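Local coordinates for protein putative thioesterase yhdA (Lactococcus lactis subsp. lactis, PDB 3GEK) that is of uncertain function but probably hydrolyses acyl-CoA thioesters, perhaps 1,4-dihydroxy-2-naphthoyl-CoA, at residues S32-S37 and G49-A54. The protein carries 7 engineered substitutions. Residues are numbered along the deposited sequence; the frame is centred on the assembly and turned at random.
Sequences SKMILS and GGASLA
The flat peptide group joining Ala-51 to Ser-52 carries the end of the Met-34 side chain on one of its faces. This is the hotdog fold: strand 28-35 belongs to the curved antiparallel sheet that wraps around the long helix 49-68, and the contact joins that strand to the helix's first turns. Met-34 is present as selenomethionine, with selenium in place of the sulfur. Its methyl carbon CE lies over the carbonyl group, nearer the oxygen end, 4.2 Å from Ala-51 C. The distance from CE to Ala-51 O is 4.1 Å. On the same face SE of Met-34 stands above the plane just beyond the oxygen, 4.2 Å from Ala-51 O.

Met-34 suits this place because methionine's chain is long, flexible, unbranched and apolar. It runs out extended from the strand (chi1 178°, chi2 169°), then bends at chi3 (75°), which turns the methyl across the helix surface. Val-93 and Ile-9 of neighbouring strands, with His-40 and Leu-55, also touch this side chain. Ala-51 is small enough to let the selenomethionine reach the helix backbone, while Ser-52 adds only a marginal contact.

With no hydrogen bond across the two segments, the contact is entirely van der Waals and buried. The strand is held by its sheet partners, Met-34 bonding through its backbone to Val-93, while the helix also packs against a second subunit, where Ala-54 touches Gly-50 of that subunit. Next to the covered peptide, the apolar pairing is methyl to methyl, with Met-34 CE 4.2 Å from Ala-51 CB.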
ATOM      1  N   SER A  32       4.613  10.559 -19.580  1.00 46.44           N
ATOM      2  CA  SER A  32       4.333  11.973 -19.341  1.00 45.98           C
ATOM      3  C   SER A  32       5.490  12.647 -18.621  1.00 45.83           C
ATOM      4  O   SER A  32       6.398  11.988 -18.119  1.00 45.69           O
ATOM      5  CB  SER A  32       3.045  12.165 -18.532  1.00 45.90           C
ATOM      6  OG  SER A  32       3.203  11.713 -17.200  1.00 46.37           O
ATOM      7  N   LYS A  33       5.443  13.972 -18.584  1.00 45.69           N
ATOM      8  CA  LYS A  33       6.404  14.764 -17.840  1.00 45.90           C
ATOM      9  C   LYS A  33       5.631  15.745 -16.975  1.00 45.93           C
ATOM     10  O   LYS A  33       4.495  16.110 -17.300  1.00 45.93           O
ATOM     11  CB  LYS A  33       7.348  15.519 -18.785  1.00 45.70           C
ATOM     12  CG  LYS A  33       8.191  14.624 -19.678  1.00 45.79           C
ATOM     13  CD  LYS A  33       9.296  15.393 -20.376  1.00 46.52           C
ATOM     14  CE  LYS A  33      10.042  14.511 -21.378  1.00 47.02           C
ATOM     15  NZ  LYS A  33       9.195  14.162 -22.557  1.00 46.97           N
HETATM   16  N   MSE A  34       6.236  16.149 -15.867  1.00 45.84           N
HETATM   17  CA  MSE A  34       5.704  17.240 -15.070  1.00 46.62           C
HETATM   18  C   MSE A  34       6.780  18.300 -14.875  1.00 45.39           C
HETATM   19  O   MSE A  34       7.821  18.030 -14.277  1.00 45.31           O
HETATM   20  CB  MSE A  34       5.184  16.737 -13.722  1.00 46.28           C
HETATM   21  CG  MSE A  34       4.654  17.849 -12.826  1.00 47.08           C
HETATM   22 SE   MSE A  34       3.698  17.156 -11.285  1.00 51.33          SE
HETATM   23  CE  MSE A  34       5.241  16.548 -10.235  1.00 48.83           C
ATOM     24  N   ILE A  35       6.518  19.487 -15.383  1.00 44.59           N
ATOM     25  CA  ILE A  35       7.464  20.597 -15.306  1.00 44.07           C
ATOM     26  C   ILE A  35       7.334  21.320 -13.966  1.00 43.65           C
ATOM     27  O   ILE A  35       6.270  21.838 -13.634  1.00 43.34           O
ATOM     28  CB  ILE A  35       7.260  21.599 -16.458  1.00 43.94           C
ATOM     29  CG1 ILE A  35       7.114  20.856 -17.794  1.00 44.09           C
ATOM     30  CG2 ILE A  35       8.402  22.624 -16.488  1.00 43.81           C
ATOM     31  CD1 ILE A  35       6.649  21.742 -18.945  1.00 44.12           C
ATOM     32  N   LEU A  36       8.436  21.366 -13.221  1.00 43.38           N
ATOM     33  CA  LEU A  36       8.422  21.849 -11.837  1.00 43.43           C
ATOM     34  C   LEU A  36       8.660  23.349 -11.689  1.00 43.62           C
ATOM     35  O   LEU A  36       9.474  23.942 -12.400  1.00 43.51           O
ATOM     36  CB  LEU A  36       9.427  21.061 -10.974  1.00 43.02           C
ATOM     37  CG  LEU A  36       9.320  19.526 -11.029  1.00 42.25           C
ATOM     38  CD1 LEU A  36      10.457  18.859 -10.269  1.00 41.62           C
ATOM     39  CD2 LEU A  36       7.982  19.050 -10.504  1.00 39.90           C
ATOM     40  N   SER A  37       7.915  23.941 -10.759  1.00 44.13           N
ATOM     41  CA  SER A  37       8.151  25.293 -10.250  1.00 44.57           C
ATOM     42  C   SER A  37       8.011  25.242  -8.733  1.00 44.81           C
ATOM     43  O   SER A  37       7.931  24.154  -8.158  1.00 44.57           O
ATOM     44  CB  SER A  37       7.134  26.276 -10.830  1.00 44.53           C
ATOM     45  OG  SER A  37       5.839  26.028 -10.306  1.00 44.98           O
ATOM     46  N   GLY A  49       5.917  15.401  -2.165  1.00 47.63           N
ATOM     47  CA  GLY A  49       5.408  14.061  -2.453  1.00 47.17           C
ATOM     48  C   GLY A  49       3.954  14.088  -2.872  1.00 47.15           C
ATOM     49  O   GLY A  49       3.515  13.259  -3.674  1.00 47.50           O
ATOM     50  N   GLY A  50       3.209  15.050  -2.330  1.00 46.79           N
ATOM     51  CA  GLY A  50       1.813  15.268  -2.698  1.00 46.43           C
ATOM     52  C   GLY A  50       1.631  15.556  -4.178  1.00 46.34           C
ATOM     53  O   GLY A  50       0.647  15.113  -4.781  1.00 46.77           O
ATOM     54  N   ALA A  51       2.573  16.302  -4.757  1.00 45.79           N
ATOM     55  CA  ALA A  51       2.575  16.602  -6.189  1.00 45.54           C
ATOM     56  C   ALA A  51       2.801  15.342  -7.030  1.00 45.44           C
ATOM     57  O   ALA A  51       2.103  15.129  -8.022  1.00 45.52           O
ATOM     58  CB  ALA A  51       3.621  17.664  -6.515  1.00 45.28           C
ATOM     59  N   SER A  52       3.773  14.519  -6.627  1.00 45.22           N
ATOM     60  CA  SER A  52       4.037  13.228  -7.273  1.00 45.13           C
ATOM     61  C   SER A  52       2.855  12.263  -7.155  1.00 44.81           C
ATOM     62  O   SER A  52       2.494  11.596  -8.125  1.00 44.72           O
ATOM     63  CB  SER A  52       5.300  12.580  -6.700  1.00 45.24           C
ATOM     64  OG  SER A  52       6.440  13.402  -6.920  1.00 45.84           O
ATOM     65  N   LEU A  53       2.268  12.182  -5.963  1.00 44.52           N
ATOM     66  CA  LEU A  53       1.068  11.376  -5.743  1.00 44.65           C
ATOM     67  C   LEU A  53      -0.050  11.801  -6.677  1.00 44.37           C
ATOM     68  O   LEU A  53      -0.666  10.960  -7.334  1.00 44.24           O
ATOM     69  CB  LEU A  53       0.579  11.516  -4.302  1.00 44.81           C
ATOM     70  CG  LEU A  53       1.038  10.565  -3.202  1.00 46.54           C
ATOM     71  CD1 LEU A  53       2.436  10.009  -3.444  1.00 48.02           C
ATOM     72  CD2 LEU A  53       0.958  11.317  -1.865  1.00 48.42           C
ATOM     73  N   ALA A  54      -0.303  13.109  -6.725  1.00 43.86           N
ATOM     74  CA  ALA A  54      -1.330  13.672  -7.581  1.00 43.86           C
ATOM     75  C   ALA A  54      -1.030  13.412  -9.059  1.00 44.09           C
ATOM     76  O   ALA A  54      -1.936  13.084  -9.824  1.00 44.37           O
ATOM     77  CB  ALA A  54      -1.482  15.155  -7.315  1.00 44.03           C
TER